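Local coordinates for uncharacterized protein, DUF633, LMOf2365_1472 (Listeria monocytogenes str. 4b F2365, PDB 3GNL) that is of unknown function but probably methylates N1 of adenine 22 in tRNA, using a Rossmann-like methyltransferase domain that carries a protruding helical hairpin, at residues A[12-15]-A[16-19]; A[37-41]-A[42-46]; A[204-207]-A[208-212]; A[221-224]-A[225-229]. All coordinates share one frame; numbering follows the deposited sequence.

Overall arrangement
The four contacts fall into two pairs on opposite sides of the chain's centre. Contacts 1 and 2, first along the chain, have centres about 11 Å apart and finish helices 10-16 and 34-41, which pack together beside the mixed sheet of the methyltransferase-like domain; Ala16 CB meets Phe38 CE2 at 3.7 Å. Contacts 3 and 4 follow much later, in helices 187-208 and 215-235, with centres about 15 Å apart and Ile and Leu side chains in direct touch. Contact 2 lies about 54 Å from contact 3, centre to centre. The helical hairpin thus extends away from the sheet domain, consistent with a Rossmann-like methyltransferase domain plus a C-terminal helical extension.

Contact 1. Residues A[12-15]-A[16-19]; sequences LEKV and ASYI
Tyr18 sets the edge of its ring toward Val15 O, which lies near the ring plane, and Ser17 OG sits over the centre of one face, 3.9 Å above the plane. Lys14 O comes in obliquely, 3.3 Å from Tyr18 CD2. The same carbonyl oxygen accepts a hydrogen bond from Ser17 OG at 2.7 Å; with chi1 at 78° the hydroxyl is placed between the serine's own N and C, turned back to the preceding helical turn. Lys14 bends at chi2 (62°) and brings its CE within 3.7 Å of Tyr18 OH. A water bridges Lys14 and Ser17, accepting from Lys14 NZ at 3.1 Å and donating to Ser17 OG. This is the C-terminal end of helix 10-16, which lies on the sheet of the Rossmann-like fold ahead of strand 23-28. Ala16 N still bonds Leu12 O at 2.9 Å, whereas Ser17 N divides itself weakly between Glu13 O and Lys14 O. Tyr18 N then bonds Val15 O at 3.2 Å, and a type I turn runs from Ala16 to Ile19. Tyr18 packs on Ile158 and Val160 of strand 154-163, and Val15, still in the helix, on Ile122 of strand 120-125.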
# COMPACT_ATOMS: atom_id res chain seq x y z
N LEU A 12 10.98 1.17 2.15
CA LEU A 12 11.21 0.53 0.86
C LEU A 12 11.89 -0.81 0.99
O LEU A 12 11.64 -1.68 0.16
CB LEU A 12 11.94 1.46 -0.12
CG LEU A 12 11.08 2.63 -0.60
CD1 LEU A 12 12.02 3.56 -1.41
CD2 LEU A 12 9.86 2.20 -1.41
N GLU A 13 12.70 -1.00 2.03
CA GLU A 13 13.34 -2.27 2.29
C GLU A 13 12.25 -3.30 2.61
O GLU A 13 12.29 -4.45 2.11
CB GLU A 13 14.30 -2.14 3.46
CG GLU A 13 15.02 -3.46 3.81
CD GLU A 13 16.08 -3.27 4.87
OE1 GLU A 13 15.75 -2.87 6.00
OE2 GLU A 13 17.27 -3.49 4.56
N LYS A 14 11.25 -2.88 3.38
CA LYS A 14 10.18 -3.82 3.72
C LYS A 14 9.39 -4.19 2.49
O LYS A 14 9.06 -5.35 2.29
CB LYS A 14 9.29 -3.30 4.90
CG LYS A 14 8.30 -4.36 5.42
CD LYS A 14 9.08 -5.57 5.97
CE LYS A 14 8.22 -6.46 6.83
NZ LYS A 14 9.04 -7.63 7.28
N VAL A 15 9.08 -3.19 1.64
CA VAL A 15 8.37 -3.44 0.42
C VAL A 15 9.16 -4.47 -0.46
O VAL A 15 8.57 -5.44 -0.96
CB VAL A 15 8.11 -2.10 -0.34
CG1 VAL A 15 7.64 -2.37 -1.73
CG2 VAL A 15 7.09 -1.23 0.42
N ALA A 16 10.46 -4.20 -0.63
CA ALA A 16 11.37 -5.05 -1.43
C ALA A 16 11.47 -6.45 -0.87
O ALA A 16 11.70 -7.39 -1.64
CB ALA A 16 12.73 -4.41 -1.50
N SER A 17 11.26 -6.59 0.44
CA SER A 17 11.45 -7.91 1.08
C SER A 17 10.42 -8.93 0.58
O SER A 17 10.59 -10.13 0.80
CB SER A 17 11.38 -7.81 2.61
OG SER A 17 10.04 -7.71 3.04
N TYR A 18 9.35 -8.46 -0.05
CA TYR A 18 8.30 -9.31 -0.60
C TYR A 18 8.55 -9.71 -2.04
O TYR A 18 7.74 -10.41 -2.62
CB TYR A 18 6.94 -8.65 -0.43
CG TYR A 18 6.56 -8.52 1.04
CD1 TYR A 18 6.31 -9.66 1.83
CD2 TYR A 18 6.43 -7.27 1.63
CE1 TYR A 18 5.95 -9.55 3.19
CE2 TYR A 18 6.05 -7.12 3.01
CZ TYR A 18 5.81 -8.28 3.75
OH TYR A 18 5.45 -8.16 5.09
N ILE A 19 9.69 -9.28 -2.59
CA ILE A 19 10.07 -9.69 -3.96
C ILE A 19 11.14 -10.75 -3.74
O ILE A 19 12.16 -10.46 -3.19
CB ILE A 19 10.70 -8.50 -4.73
CG1 ILE A 19 9.66 -7.37 -4.90
CG2 ILE A 19 11.24 -8.95 -6.10
CD1 ILE A 19 10.22 -6.02 -5.40
O HOH W 1 9.16 -9.52 4.79

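Contact 2. Residues A[37-41]-A[42-46]; sequences CFAVK and NQTAS
Asn42 and Phe38 meet amide to ring at the C-terminal end of helix 34-41, the helix of the beta-alpha-beta unit 23-28, 34-41, 45-52 in the Rossmann-like domain, where an Asx turn leads the chain into the next strand. The Asn42 amide plane stands 65° from the Phe38 ring. Its ND2 lies over one ring face, offset toward the rim and 3.2 Å from Phe38 CE2. The other end of the amide faces forward along the chain: Asn42 OD1 accepts from Thr44 OG1 at 2.8 Å, in the carbonyl plane and on a lone pair, and from Thr44 N at 3.1 Å in the Asx turn. Chi1 of 75° sets Asn42 CG between the backbone N and the carbonyl carbon, and the two bonds to OD1 probably help hold the amide's rotation with ND2 over the ring. Gln43 leaves the helix with positive phi (76°). Ala45 then folds back against the last turn, its N bonding Ala39 O at 2.8 Å and its CB packing on Ala39 CB at 3.8 Å. Ala45 also touches Ile25 of strand 23-28. Val40 CA points its hydrogen almost straight at Ala45 O, and a water donates to that same oxygen at 2.7 Å and to Val40 O at 2.8 Å.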
# COMPACT_ATOMS: atom_id res chain seq x y z
N CYS A 37 16.43 -1.04 -8.60
CA CYS A 37 17.88 -1.27 -8.66
C CYS A 37 18.29 -2.25 -7.58
O CYS A 37 19.07 -3.15 -7.85
CB CYS A 37 18.67 0.03 -8.54
SG CYS A 37 18.55 1.14 -10.05
N PHE A 38 17.76 -2.06 -6.37
CA PHE A 38 18.11 -2.93 -5.23
C PHE A 38 17.69 -4.38 -5.54
O PHE A 38 18.47 -5.30 -5.26
CB PHE A 38 17.38 -2.43 -4.01
CG PHE A 38 17.43 -3.35 -2.82
CD1 PHE A 38 18.48 -3.26 -1.92
CD2 PHE A 38 16.38 -4.22 -2.56
CE1 PHE A 38 18.53 -4.08 -0.76
CE2 PHE A 38 16.40 -5.02 -1.39
CZ PHE A 38 17.48 -4.94 -0.51
N ALA A 39 16.53 -4.57 -6.14
CA ALA A 39 15.99 -5.90 -6.34
C ALA A 39 16.67 -6.60 -7.52
O ALA A 39 16.87 -7.83 -7.51
CB ALA A 39 14.53 -5.87 -6.51
N VAL A 40 17.05 -5.84 -8.54
CA VAL A 40 17.79 -6.46 -9.65
C VAL A 40 19.20 -6.83 -9.17
O VAL A 40 19.68 -7.95 -9.43
CB VAL A 40 17.82 -5.51 -10.87
CG1 VAL A 40 18.86 -5.98 -11.93
CG2 VAL A 40 16.43 -5.46 -11.48
N LYS A 41 19.83 -5.94 -8.42
CA LYS A 41 21.21 -6.11 -7.99
C LYS A 41 21.34 -7.33 -7.10
O LYS A 41 22.28 -8.13 -7.26
CB LYS A 41 21.69 -4.89 -7.23
CG LYS A 41 22.36 -3.86 -8.11
CD LYS A 41 23.85 -4.15 -8.27
CE LYS A 41 24.70 -2.86 -8.13
NZ LYS A 41 24.28 -1.75 -9.05
N ASN A 42 20.40 -7.47 -6.19
CA ASN A 42 20.51 -8.55 -5.24
C ASN A 42 19.89 -9.85 -5.75
O ASN A 42 19.90 -10.85 -5.03
CB ASN A 42 20.04 -8.12 -3.85
CG ASN A 42 18.52 -8.01 -3.74
OD1 ASN A 42 17.74 -8.43 -4.61
ND2 ASN A 42 18.08 -7.48 -2.58
N GLN A 43 19.43 -9.82 -7.01
CA GLN A 43 18.89 -10.93 -7.81
C GLN A 43 17.50 -11.40 -7.50
O GLN A 43 16.98 -12.33 -8.10
CB GLN A 43 19.85 -12.12 -7.89
CG GLN A 43 21.19 -11.72 -8.42
CD GLN A 43 22.11 -12.90 -8.46
OE1 GLN A 43 21.94 -13.80 -9.29
NE2 GLN A 43 23.06 -12.94 -7.52
N THR A 44 16.86 -10.71 -6.58
CA THR A 44 15.51 -11.07 -6.27
C THR A 44 14.58 -10.68 -7.41
O THR A 44 13.51 -11.23 -7.50
CB THR A 44 15.00 -10.46 -4.92
OG1 THR A 44 15.08 -9.04 -5.02
CG2 THR A 44 15.82 -10.95 -3.70
N ALA A 45 14.95 -9.73 -8.29
CA ALA A 45 14.19 -9.47 -9.53
C ALA A 45 15.10 -9.63 -10.77
O ALA A 45 16.26 -9.28 -10.72
CB ALA A 45 13.60 -8.05 -9.54
N SER A 46 14.53 -10.14 -11.86
CA SER A 46 15.31 -10.36 -13.09
C SER A 46 15.14 -9.24 -14.11
O SER A 46 15.97 -9.11 -15.03
CB SER A 46 14.96 -11.71 -13.69
OG SER A 46 13.57 -11.78 -14.00
O HOH W 2 18.87 -9.77 -11.36

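Contact 3. Residues A[204-207]-A[208-212]; sequences IQTI and SNNQP
Ser208, Ile207 and Asn209 carry most of this contact at the C-terminal end of helix 187-208. Ser208 holds Ile204 O twice: its N bonds that oxygen at 2.9 Å and its OG at 2.8 Å, the hydroxyl coming from well above the carbonyl plane. A chi1 of -69° sets Ser208 OG beside its own N, so that both donors reach back to one acceptor; the hydroxyl also lies 3.7 Å from Ile204 CG2. Asn209 repeats the step back by four residues. Its N bonds Gln205 O, and its ND2 bonds Gln205 OE1 at 3.0 Å with that oxygen in the asparagine amide plane. The two amides are turned 42° against each other; with chi1 at 162° Gln205 CG lies 3.2 Å from Asn209 ND2, and the bend at chi2 brings OE1 to the same nitrogen. Ile207 gives its carbonyl to the turn that leaves the helix: Asn210 N bonds Ile207 O at 3.1 Å, from above the carbonyl plane. A water donating to Asn210 O at 2.6 Å makes a weak bond to Ile207 O as well. Helix 215-235 packs against this helix end, with Asn217 touching Ile207, Ile221 meeting Ser208, and Leu224 and Ile228 lying against Ile204.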
# COMPACT_ATOMS: atom_id res chain seq x y z
N ILE A 204 -15.29 13.46 19.77
CA ILE A 204 -16.69 13.37 20.23
C ILE A 204 -16.97 14.32 21.38
O ILE A 204 -18.00 15.02 21.35
CB ILE A 204 -17.06 11.94 20.65
CG1 ILE A 204 -17.12 11.07 19.40
CG2 ILE A 204 -18.43 11.92 21.33
CD1 ILE A 204 -17.20 9.62 19.70
N GLN A 205 -16.07 14.36 22.35
CA GLN A 205 -16.26 15.24 23.52
C GLN A 205 -16.31 16.71 23.06
O GLN A 205 -17.21 17.46 23.43
CB GLN A 205 -15.22 14.95 24.59
CG GLN A 205 -15.08 16.12 25.64
CD GLN A 205 -15.09 15.71 27.11
OE1 GLN A 205 -16.09 15.94 27.83
NE2 GLN A 205 -13.98 15.17 27.58
N THR A 206 -15.40 17.10 22.17
CA THR A 206 -15.34 18.48 21.67
C THR A 206 -16.65 18.86 20.97
O THR A 206 -17.20 19.95 21.20
CB THR A 206 -14.16 18.66 20.72
OG1 THR A 206 -12.97 18.50 21.48
CG2 THR A 206 -14.20 20.01 20.05
N ILE A 207 -17.19 17.96 20.15
CA ILE A 207 -18.41 18.30 19.44
C ILE A 207 -19.61 18.36 20.39
O ILE A 207 -20.44 19.28 20.27
CB ILE A 207 -18.70 17.27 18.33
CG1 ILE A 207 -17.61 17.38 17.26
CG2 ILE A 207 -20.11 17.52 17.71
CD1 ILE A 207 -17.66 16.21 16.28
N SER A 208 -19.66 17.40 21.31
CA SER A 208 -20.80 17.17 22.20
C SER A 208 -20.95 18.32 23.14
O SER A 208 -22.07 18.64 23.56
CB SER A 208 -20.59 15.89 23.01
OG SER A 208 -20.66 14.75 22.16
N ASN A 209 -19.83 18.97 23.45
CA ASN A 209 -19.86 20.09 24.38
C ASN A 209 -19.97 21.46 23.71
O ASN A 209 -19.84 22.47 24.38
CB ASN A 209 -18.68 20.04 25.36
CG ASN A 209 -18.66 18.75 26.21
OD1 ASN A 209 -19.69 18.29 26.71
ND2 ASN A 209 -17.47 18.18 26.38
N ASN A 210 -20.25 21.49 22.42
CA ASN A 210 -20.56 22.75 21.71
C ASN A 210 -22.01 22.71 21.22
O ASN A 210 -22.27 22.82 20.02
CB ASN A 210 -19.67 22.95 20.46
CG ASN A 210 -18.20 23.00 20.78
OD1 ASN A 210 -17.35 22.88 19.87
ND2 ASN A 210 -17.87 23.16 22.06
N GLN A 211 -22.94 22.55 22.16
CA GLN A 211 -24.36 22.48 21.86
C GLN A 211 -24.82 23.83 21.27
O GLN A 211 -24.34 24.90 21.70
CB GLN A 211 -25.17 22.16 23.13
CG GLN A 211 -24.47 21.26 24.13
CD GLN A 211 -25.04 19.86 24.18
OE1 GLN A 211 -25.61 19.45 25.19
NE2 GLN A 211 -24.86 19.11 23.09
N PRO A 212 -25.74 23.80 20.28
CA PRO A 212 -26.40 22.59 19.79
C PRO A 212 -25.54 21.87 18.77
O PRO A 212 -24.77 22.47 18.05
CB PRO A 212 -27.66 23.15 19.11
CG PRO A 212 -27.23 24.53 18.60
CD PRO A 212 -26.25 25.03 19.63
O HOH W 3 -21.36 21.62 17.84

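Contact 4. Residues A[221-224]-A[225-229]; sequences IREL and EHKIA
Residues 221-229 form a local contact within one helix, two consecutive turns in the middle of helix 215-235, near the C-terminal end of the chain. Four backbone bonds join the turns in the regular alpha-helical pattern: Glu225 N to Ile221 O (2.8 Å), His226 N to Arg222 O, Lys227 N to Glu223 O and Ile228 N to Leu224 O. Over this frame, side chains four residues apart lie against one another. Glu223 and Lys227 meet mainly through their aliphatic parts, Glu223 CG lying 3.6 Å from Lys227 CE. The lysine bends at chi3 and chi4, yet its NZ stays 4.0 Å from Glu223 OE2, a long salt bridge, probably of modest strength. Glu225 takes the other flank. Its CG, anti to the carbonyl carbon (chi1 -71°), rests 3.4 Å from Ile221 O, and the extended chain brings the carboxylate alongside the branch methyl, OE2 ending 3.8 Å from Ile221 CG2. Ile228 leans back over the preceding turn, with CG1 3.2 Å from Leu224 O. The apolar face formed by Ile221, Leu224 and Ile228 turns to helix 187-208, where Leu224 packs on Trp200 and Ile203; Lys227 touches Trp200 too, and Phe176 of helix 172-177. A stripe of large aliphatic residues spaced three and four apart, flanked by charged ones, is consistent with coiled-coil-like packing, here between the two helices of an antiparallel hairpin, as in the C-terminal region of TrmK-type tRNA methyltransferases, to which this protein probably belongs.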
# COMPACT_ATOMS: atom_id res chain seq x y z
N ILE A 221 -20.48 12.01 14.93
CA ILE A 221 -20.33 11.35 16.22
C ILE A 221 -20.64 9.85 16.11
O ILE A 221 -19.89 9.03 16.61
CB ILE A 221 -21.19 12.03 17.33
CG1 ILE A 221 -20.56 13.39 17.70
CG2 ILE A 221 -21.36 11.17 18.57
CD1 ILE A 221 -21.27 14.10 18.84
N ARG A 222 -21.76 9.50 15.48
CA ARG A 222 -22.07 8.11 15.20
C ARG A 222 -20.93 7.39 14.47
O ARG A 222 -20.56 6.28 14.86
CB ARG A 222 -23.37 7.99 14.40
CG ARG A 222 -24.57 7.72 15.28
CD ARG A 222 -25.86 7.60 14.47
NE ARG A 222 -26.41 8.92 14.15
CZ ARG A 222 -26.46 9.47 12.94
NH1 ARG A 222 -26.01 8.83 11.86
NH2 ARG A 222 -26.97 10.68 12.80
N GLU A 223 -20.38 8.03 13.43
CA GLU A 223 -19.25 7.46 12.71
C GLU A 223 -18.04 7.25 13.64
O GLU A 223 -17.43 6.18 13.65
CB GLU A 223 -18.85 8.30 11.49
CG GLU A 223 -17.56 7.72 10.86
CD GLU A 223 -17.31 8.12 9.42
OE1 GLU A 223 -17.16 9.34 9.15
OE2 GLU A 223 -17.22 7.20 8.56
N LEU A 224 -17.70 8.26 14.44
CA LEU A 224 -16.58 8.13 15.37
C LEU A 224 -16.83 7.04 16.41
O LEU A 224 -15.91 6.28 16.78
CB LEU A 224 -16.31 9.48 16.05
CG LEU A 224 -15.79 10.57 15.12
CD1 LEU A 224 -15.96 11.92 15.83
CD2 LEU A 224 -14.34 10.35 14.74
N GLU A 225 -18.07 6.94 16.93
CA GLU A 225 -18.39 5.85 17.87
C GLU A 225 -18.15 4.46 17.25
O GLU A 225 -17.64 3.58 17.94
CB GLU A 225 -19.83 5.94 18.39
CG GLU A 225 -20.04 7.11 19.37
CD GLU A 225 -21.52 7.40 19.66
OE1 GLU A 225 -22.39 7.06 18.83
OE2 GLU A 225 -21.78 8.01 20.71
N HIS A 226 -18.50 4.33 15.98
CA HIS A 226 -18.33 3.07 15.24
C HIS A 226 -16.85 2.72 15.12
O HIS A 226 -16.43 1.58 15.36
CB HIS A 226 -18.95 3.18 13.83
CG HIS A 226 -18.80 1.95 12.97
ND1 HIS A 226 -19.20 0.69 13.38
CD2 HIS A 226 -18.34 1.80 11.70
CE1 HIS A 226 -18.97 -0.18 12.40
NE2 HIS A 226 -18.46 0.47 11.38
N LYS A 227 -16.05 3.73 14.76
CA LYS A 227 -14.63 3.50 14.65
C LYS A 227 -13.98 3.15 15.98
O LYS A 227 -13.15 2.24 16.06
CB LYS A 227 -13.91 4.70 14.03
CG LYS A 227 -14.30 5.04 12.58
CD LYS A 227 -13.38 6.18 12.14
CE LYS A 227 -14.02 7.12 11.19
NZ LYS A 227 -13.49 6.96 9.84
N ILE A 228 -14.36 3.84 17.05
CA ILE A 228 -13.82 3.51 18.37
C ILE A 228 -14.21 2.06 18.77
O ILE A 228 -13.40 1.33 19.31
CB ILE A 228 -14.34 4.55 19.47
CG1 ILE A 228 -13.79 5.95 19.22
CG2 ILE A 228 -14.08 4.08 20.87
CD1 ILE A 228 -14.70 7.01 19.87
N ALA A 229 -15.47 1.69 18.52
CA ALA A 229 -15.94 0.34 18.84
C ALA A 229 -15.14 -0.72 18.06
O ALA A 229 -14.75 -1.75 18.63
CB ALA A 229 -17.44 0.23 18.58